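Local coordinates for protein peptidoglycan D,D-transpeptidase FtsI (Yersinia pestis, PDB 6SYN) that probably cross-links peptidoglycan as a class B penicillin-binding protein with D,D-transpeptidase activity, and binds a beta-lactam-derived ligand in its transpeptidase domain, at residues 54-59 with 64-69. Residues are numbered along the deposited sequence; the frame is centred on the assembly and turned at random.
Sequences RWKALS and IPLDQL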
loop_
_atom_site.group_PDB
_atom_site.type_symbol
_atom_site.label_atom_id
_atom_site.label_comp_id
_atom_site.label_asym_id
_atom_site.label_seq_id
_atom_site.Cartn_x
_atom_site.Cartn_y
_atom_site.Cartn_z
ATOM N N ARG A 54 33.803 21.233 -27.208
ATOM C CA ARG A 54 32.832 20.206 -27.668
ATOM C C ARG A 54 32.014 19.672 -26.479
ATOM O O ARG A 54 30.848 19.292 -26.699
ATOM C CB ARG A 54 33.572 19.073 -28.386
ATOM C CG ARG A 54 34.169 19.473 -29.729
ATOM C CD ARG A 54 35.562 18.908 -29.944
ATOM N NE ARG A 54 35.554 17.490 -30.273
ATOM C CZ ARG A 54 36.459 16.597 -29.873
ATOM N NH1 ARG A 54 36.337 15.333 -30.250
ATOM N NH2 ARG A 54 37.470 16.952 -29.095
ATOM N N TRP A 55 32.604 19.630 -25.277
ATOM C CA TRP A 55 31.947 19.168 -24.022
ATOM C C TRP A 55 30.782 20.097 -23.668
ATOM O O TRP A 55 29.724 19.591 -23.253
ATOM C CB TRP A 55 32.950 19.078 -22.861
ATOM C CG TRP A 55 33.966 17.989 -23.014
ATOM C CD1 TRP A 55 35.319 18.145 -23.112
ATOM C CD2 TRP A 55 33.723 16.572 -23.105
ATOM N NE1 TRP A 55 35.931 16.928 -23.246
ATOM C CE2 TRP A 55 34.980 15.945 -23.253
ATOM C CE3 TRP A 55 32.574 15.771 -23.079
ATOM C CZ2 TRP A 55 35.117 14.561 -23.367
ATOM C CZ3 TRP A 55 32.711 14.403 -23.198
ATOM C CH2 TRP A 55 33.966 13.808 -23.331
ATOM N N LYS A 56 30.976 21.409 -23.806
ATOM C CA LYS A 56 29.925 22.421 -23.519
ATOM C C LYS A 56 28.845 22.303 -24.599
ATOM O O LYS A 56 27.665 22.536 -24.286
ATOM C CB LYS A 56 30.541 23.821 -23.426
ATOM C CG LYS A 56 29.574 24.951 -23.079
ATOM C CD LYS A 56 29.038 24.925 -21.660
ATOM C CE LYS A 56 28.293 26.192 -21.284
ATOM N NZ LYS A 56 27.011 26.327 -22.021
ATOM N N ALA A 57 29.244 21.933 -25.817
ATOM C CA ALA A 57 28.339 21.734 -26.971
ATOM C C ALA A 57 27.407 20.550 -26.679
ATOM O O ALA A 57 26.218 20.638 -27.021
ATOM C CB ALA A 57 29.151 21.528 -28.226
ATOM N N LEU A 58 27.941 19.497 -26.055
ATOM C CA LEU A 58 27.193 18.293 -25.602
ATOM C C LEU A 58 26.224 18.705 -24.491
ATOM O O LEU A 58 25.019 18.430 -24.626
ATOM C CB LEU A 58 28.204 17.247 -25.119
ATOM C CG LEU A 58 27.643 16.015 -24.409
ATOM C CD1 LEU A 58 26.738 15.209 -25.326
ATOM C CD2 LEU A 58 28.779 15.142 -23.895
ATOM N N SER A 59 26.734 19.349 -23.439
ATOM C CA SER A 59 25.931 19.824 -22.283
ATOM C C SER A 59 24.690 20.560 -22.802
ATOM O O SER A 59 23.570 20.118 -22.470
ATOM C CB SER A 59 26.743 20.685 -21.351
ATOM O OG SER A 59 25.910 21.600 -20.651
ATOM N N ILE A 64 21.840 19.565 -20.187
ATOM C CA ILE A 64 22.385 19.106 -18.876
ATOM C C ILE A 64 23.662 19.900 -18.614
ATOM O O ILE A 64 24.639 19.723 -19.339
ATOM C CB ILE A 64 22.611 17.579 -18.891
ATOM C CG1 ILE A 64 21.279 16.831 -19.020
ATOM C CG2 ILE A 64 23.398 17.128 -17.668
ATOM C CD1 ILE A 64 21.400 15.333 -19.226
ATOM N N PRO A 65 23.706 20.797 -17.595
ATOM C CA PRO A 65 24.888 21.626 -17.365
ATOM C C PRO A 65 26.096 20.730 -17.065
ATOM O O PRO A 65 25.883 19.591 -16.672
ATOM C CB PRO A 65 24.538 22.506 -16.155
ATOM C CG PRO A 65 23.037 22.378 -16.004
ATOM C CD PRO A 65 22.668 21.028 -16.581
ATOM N N LEU A 66 27.308 21.266 -17.240
ATOM C CA LEU A 66 28.589 20.505 -17.175
ATOM C C LEU A 66 28.767 19.819 -15.816
ATOM O O LEU A 66 29.175 18.641 -15.817
ATOM C CB LEU A 66 29.772 21.438 -17.460
ATOM C CG LEU A 66 30.228 21.491 -18.917
ATOM C CD1 LEU A 66 30.508 20.096 -19.471
ATOM C CD2 LEU A 66 29.196 22.210 -19.767
ATOM N N ASP A 67 28.505 20.529 -14.712
ATOM C CA ASP A 67 28.680 20.013 -13.324
ATOM C C ASP A 67 27.931 18.678 -13.185
ATOM O O ASP A 67 28.567 17.685 -12.773
ATOM C CB ASP A 67 28.226 21.040 -12.279
ATOM C CG ASP A 67 29.151 22.241 -12.135
ATOM O OD1 ASP A 67 29.618 22.752 -13.177
ATOM O OD2 ASP A 67 29.398 22.660 -10.981
ATOM N N GLN A 68 26.638 18.672 -13.528
ATOM C CA GLN A 68 25.736 17.484 -13.580
ATOM C C GLN A 68 26.371 16.384 -14.438
ATOM O O GLN A 68 26.368 15.210 -14.012
ATOM C CB GLN A 68 24.396 17.901 -14.192
ATOM C CG GLN A 68 23.194 17.071 -13.762
ATOM C CD GLN A 68 21.924 17.886 -13.856
ATOM O OE1 GLN A 68 21.739 18.862 -13.130
ATOM N NE2 GLN A 68 21.041 17.502 -14.764
ATOM N N LEU A 69 26.885 16.766 -15.610
ATOM C CA LEU A 69 27.464 15.841 -16.617
ATOM C C LEU A 69 28.748 15.222 -16.053
ATOM O O LEU A 69 28.919 14.015 -16.222
ATOM C CB LEU A 69 27.710 16.604 -17.926
ATOM C CG LEU A 69 27.493 15.837 -19.236
ATOM C CD1 LEU A 69 28.808 15.336 -19.815
ATOM C CD2 LEU A 69 26.505 14.686 -19.080
#
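Ser-59 meets Ile-64 through two hydrogen bonds where helix 54-62 gives way, after a short turn, to helix 66-74. Ile-64 N donates to Ser-59 O at 2.9 Å, nearly straight at the hydrogen (166°). The hydroxyl of Ser-59 gives the second bond, OG to Ile-64 O at 2.6 Å, arriving from above the carbonyl plane rather than within it. With chi1 at 153°, OG swings roughly anti to the backbone N, which carries it across to that carbonyl. Serine suits this buried place, being small enough to sit against the turn while bringing a donor. Pro-65 is the N-cap of helix 66-74; its ring, holding phi near -61°, suits the entry into the helix, and its O accepts a bond from Leu-69 N.

Leu-66 reaches back over the first helix with both methyls. CD2 meets Ser-59 CB and the aliphatic shaft of Lys-56, which crosses the leucine at about a right angle, while CD1 lies 3.9 Å from Trp-55 O, with Trp-55 CB a little further off. Lysine serves well at this exposed border, because its methylenes can cover Leu-66 while NZ, beyond them, pairs with Asp-60 in a salt bridge. Deeper in, Leu-58 CD2 touches Leu-69 CD1 at 4.1 Å, the two branched side chains again crossing steeply. The arrangement is two consecutive helices joined by a tight turn, the first packed through Trp-55 and Leu-58 on Ile-104 of the sheet in the N-terminal PBP dimerisation domain.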